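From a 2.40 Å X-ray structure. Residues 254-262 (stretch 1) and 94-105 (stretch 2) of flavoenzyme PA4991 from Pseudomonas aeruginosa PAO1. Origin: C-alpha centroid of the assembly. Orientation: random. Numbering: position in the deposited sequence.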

# COMPACT_ATOMS: atom_id res chain seq x y z
N ARG A 254 -18.82 6.21 6.50
CA ARG A 254 -19.91 5.27 6.20
C ARG A 254 -19.48 4.41 4.99
O ARG A 254 -19.47 3.18 5.06
CB ARG A 254 -21.18 6.10 5.90
CG ARG A 254 -22.51 5.38 5.68
CD ARG A 254 -23.68 6.22 6.26
NE ARG A 254 -25.02 5.96 5.69
CZ ARG A 254 -25.89 5.00 6.09
NH1 ARG A 254 -27.08 4.91 5.47
NH2 ARG A 254 -25.59 4.13 7.07
N ILE A 255 -19.11 5.09 3.91
CA ILE A 255 -18.46 4.51 2.75
C ILE A 255 -17.33 5.42 2.32
O ILE A 255 -17.39 6.63 2.56
CB ILE A 255 -19.42 4.33 1.55
CG1 ILE A 255 -19.91 5.69 1.00
CG2 ILE A 255 -20.63 3.49 1.96
CD1 ILE A 255 -20.49 5.61 -0.40
N THR A 256 -16.34 4.81 1.67
CA THR A 256 -15.19 5.52 1.07
C THR A 256 -15.20 5.13 -0.44
O THR A 256 -15.08 3.95 -0.77
CB THR A 256 -13.83 5.18 1.81
OG1 THR A 256 -13.81 5.79 3.10
CG2 THR A 256 -12.60 5.69 1.08
N VAL A 257 -15.39 6.11 -1.32
CA VAL A 257 -15.39 5.86 -2.76
C VAL A 257 -14.10 6.34 -3.42
O VAL A 257 -13.70 7.48 -3.25
CB VAL A 257 -16.55 6.55 -3.50
CG1 VAL A 257 -16.61 6.12 -4.97
CG2 VAL A 257 -17.88 6.22 -2.84
N THR A 258 -13.50 5.46 -4.21
CA THR A 258 -12.48 5.86 -5.20
C THR A 258 -12.89 5.36 -6.58
O THR A 258 -13.56 4.33 -6.71
CB THR A 258 -11.10 5.34 -4.77
OG1 THR A 258 -11.18 3.94 -4.41
CG2 THR A 258 -10.64 6.14 -3.55
N THR A 259 -12.55 6.12 -7.62
CA THR A 259 -12.87 5.75 -9.02
C THR A 259 -11.61 5.29 -9.77
O THR A 259 -10.60 5.98 -9.75
CB THR A 259 -13.54 6.91 -9.77
OG1 THR A 259 -14.71 7.27 -9.04
CG2 THR A 259 -13.95 6.49 -11.23
N HIS A 260 -11.72 4.15 -10.46
CA HIS A 260 -10.61 3.54 -11.17
C HIS A 260 -10.94 3.27 -12.67
O HIS A 260 -11.72 2.39 -12.96
CB HIS A 260 -10.19 2.28 -10.43
CG HIS A 260 -9.95 2.52 -8.96
ND1 HIS A 260 -8.71 2.84 -8.44
CD2 HIS A 260 -10.81 2.55 -7.92
CE1 HIS A 260 -8.81 3.04 -7.14
NE2 HIS A 260 -10.08 2.88 -6.80
N PRO A 261 -10.34 4.04 -13.61
CA PRO A 261 -10.50 3.76 -15.05
C PRO A 261 -10.08 2.35 -15.44
O PRO A 261 -9.15 1.83 -14.87
CB PRO A 261 -9.55 4.78 -15.70
CG PRO A 261 -9.43 5.88 -14.70
CD PRO A 261 -9.41 5.17 -13.39
N THR A 262 -10.77 1.75 -16.40
CA THR A 262 -10.39 0.43 -16.85
C THR A 262 -9.90 0.51 -18.27
O THR A 262 -10.18 1.48 -18.97
CB THR A 262 -11.53 -0.60 -16.70
OG1 THR A 262 -12.75 -0.15 -17.32
CG2 THR A 262 -11.77 -0.85 -15.26
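Stretch 2, residues 94-105: VRLLSEAHYLWS

Stretch 2 runs roughly counter to stretch 1: the vector from CA of Ile 255 to CA of Pro 261 and that from CA of Arg 95 to CA of Trp 104 lie 150° apart. The register is consistent with this. CA of His 260 is nearest CA of Leu 97, at 7.4 Å, whereas towards the other end CA of Thr 256 is nearest CA of Leu 103, at 9.3 Å. These spacings are too wide for backbone pairing within one sheet, and no hydrogen bond crosses between the stretches; the contact is made by van der Waals packing of stretch 2 side chains against side chains and backbone O atoms of stretch 1. It is modest, with 323 Å² buried in total.

Stretch 1 is extended, its phi/psi values staying in the beta region from Ile 255 to Pro 261. Stretch 2 is less regular. Leu 97 has phi/psi of -72/-39°, and the chain turns a corner there; after a further break at Glu 99 (-76/-10°), it is extended again through Tyr 102, Leu 103 and Trp 104.

Leu 97, at the corner, has the largest covered area, 63 Å². Its CA-to-CB bond points toward stretch 1, and its chi angles of -68° and 178° (m, t) carry the methyl groups to the C-terminal part of the strand. CD1 of Leu 97 lies 3.4 Å from ND1 of His 260 and 3.6 Å from the backbone O of Thr 259, while CD2 of Leu 97 lies 3.8 Å from CD of Pro 261. The approach to the imidazole is oblique. His 260 points its CA-to-CB bond away, yet its ring remains within reach of Leu 97, and its NE2 shares a 2.8 Å hydrogen bond with OG1 of Thr 258 that ties the ring to its own strand. Pro 261, with 42 Å² covered, points toward stretch 2 and also meets Arg 95: CG of Pro 261 is 3.7 Å from NH1 of Arg 95, at the edge of the guanidinium and near its plane.

His 101 has 46 Å² covered, by a different route. Its CA-to-CB bond points sideways, but with chi1 at -177° (t) the end of the side chain comes nearer. CE1 of His 101 is then 4.2 Å from O of Val 257 and 4.4 Å from CG2 of Thr 256, both oblique to the ring.

Farther along, Trp 104 points toward stretch 1 and completes the contact with looser apolar packing. CZ3 of Trp 104 lies 4.2 Å from CD1 of Ile 255, an oblique approach, and 4.5 Å from CG2 of Val 257, which sits at the indole edge.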

# COMPACT_ATOMS: atom_id res chain seq x y z
N VAL A 94 4.25 9.83 -12.35
CA VAL A 94 3.31 8.89 -11.77
C VAL A 94 1.91 9.52 -11.85
O VAL A 94 1.72 10.70 -11.59
CB VAL A 94 3.72 8.50 -10.33
CG1 VAL A 94 2.67 7.60 -9.69
CG2 VAL A 94 5.09 7.81 -10.35
N ARG A 95 0.96 8.70 -12.25
CA ARG A 95 -0.41 9.09 -12.41
C ARG A 95 -1.08 9.25 -11.05
O ARG A 95 -1.02 8.34 -10.22
CB ARG A 95 -1.18 8.03 -13.20
CG ARG A 95 -1.26 8.20 -14.72
CD ARG A 95 -2.30 7.20 -15.31
NE ARG A 95 -3.69 7.55 -14.95
CZ ARG A 95 -4.81 6.92 -15.38
NH1 ARG A 95 -6.01 7.36 -14.99
NH2 ARG A 95 -4.76 5.85 -16.19
N LEU A 96 -1.67 10.41 -10.83
CA LEU A 96 -2.67 10.59 -9.81
C LEU A 96 -4.05 10.32 -10.39
O LEU A 96 -4.37 10.78 -11.48
CB LEU A 96 -2.68 12.03 -9.33
CG LEU A 96 -1.48 12.57 -8.59
CD1 LEU A 96 -1.84 13.96 -8.04
CD2 LEU A 96 -1.05 11.58 -7.51
N LEU A 97 -4.86 9.58 -9.67
CA LEU A 97 -6.24 9.46 -10.05
C LEU A 97 -6.96 10.79 -9.75
O LEU A 97 -7.76 11.24 -10.57
CB LEU A 97 -6.90 8.24 -9.37
CG LEU A 97 -6.40 6.87 -9.86
CD1 LEU A 97 -7.07 5.72 -9.11
CD2 LEU A 97 -6.57 6.67 -11.36
N SER A 98 -6.63 11.44 -8.63
CA SER A 98 -7.27 12.68 -8.26
C SER A 98 -6.31 13.51 -7.48
O SER A 98 -5.53 13.01 -6.66
CB SER A 98 -8.50 12.41 -7.40
OG SER A 98 -9.25 13.58 -7.14
N GLU A 99 -6.37 14.81 -7.72
CA GLU A 99 -5.51 15.77 -7.06
C GLU A 99 -5.98 16.04 -5.63
O GLU A 99 -5.30 16.73 -4.89
CB GLU A 99 -5.56 17.09 -7.83
CG GLU A 99 -5.07 16.99 -9.26
CD GLU A 99 -3.73 17.67 -9.47
OE1 GLU A 99 -2.82 17.46 -8.63
OE2 GLU A 99 -3.60 18.43 -10.46
N ALA A 100 -7.16 15.54 -5.29
CA ALA A 100 -7.79 15.78 -4.02
C ALA A 100 -8.73 14.62 -3.70
O ALA A 100 -9.32 14.00 -4.59
CB ALA A 100 -8.57 17.07 -4.07
N HIS A 101 -8.80 14.31 -2.42
CA HIS A 101 -9.80 13.42 -1.88
C HIS A 101 -10.72 14.32 -1.07
O HIS A 101 -10.28 15.34 -0.58
CB HIS A 101 -9.14 12.37 -1.00
CG HIS A 101 -10.10 11.37 -0.45
ND1 HIS A 101 -10.56 10.30 -1.19
CD2 HIS A 101 -10.71 11.29 0.75
CE1 HIS A 101 -11.40 9.59 -0.46
NE2 HIS A 101 -11.50 10.16 0.73
N TYR A 102 -12.00 13.97 -0.97
CA TYR A 102 -13.03 14.88 -0.38
C TYR A 102 -13.74 14.25 0.82
O TYR A 102 -13.74 13.01 0.96
CB TYR A 102 -14.07 15.26 -1.43
CG TYR A 102 -13.53 16.12 -2.55
CD1 TYR A 102 -12.70 15.58 -3.54
CD2 TYR A 102 -13.84 17.48 -2.63
CE1 TYR A 102 -12.19 16.37 -4.56
CE2 TYR A 102 -13.35 18.27 -3.66
CZ TYR A 102 -12.54 17.72 -4.63
OH TYR A 102 -12.06 18.52 -5.64
N LEU A 103 -14.29 15.10 1.69
CA LEU A 103 -15.27 14.69 2.71
C LEU A 103 -16.61 15.12 2.18
O LEU A 103 -16.72 16.15 1.52
CB LEU A 103 -15.06 15.34 4.09
CG LEU A 103 -13.70 15.26 4.76
CD1 LEU A 103 -13.72 15.98 6.10
CD2 LEU A 103 -13.22 13.82 4.91
N TRP A 104 -17.62 14.37 2.56
CA TRP A 104 -18.94 14.45 1.96
C TRP A 104 -19.97 14.24 3.08
O TRP A 104 -20.06 13.16 3.66
CB TRP A 104 -18.99 13.41 0.86
CG TRP A 104 -20.27 13.06 0.26
CD1 TRP A 104 -21.41 13.81 0.20
CD2 TRP A 104 -20.53 11.85 -0.45
NE1 TRP A 104 -22.38 13.11 -0.48
CE2 TRP A 104 -21.85 11.91 -0.90
CE3 TRP A 104 -19.78 10.70 -0.71
CZ2 TRP A 104 -22.43 10.88 -1.61
CZ3 TRP A 104 -20.36 9.66 -1.41
CH2 TRP A 104 -21.67 9.76 -1.85
N SER A 105 -20.70 15.32 3.39
CA SER A 105 -21.53 15.44 4.60
C SER A 105 -22.99 15.65 4.20
O SER A 105 -23.27 15.95 3.03
CB SER A 105 -21.05 16.63 5.46
OG SER A 105 -19.96 16.29 6.31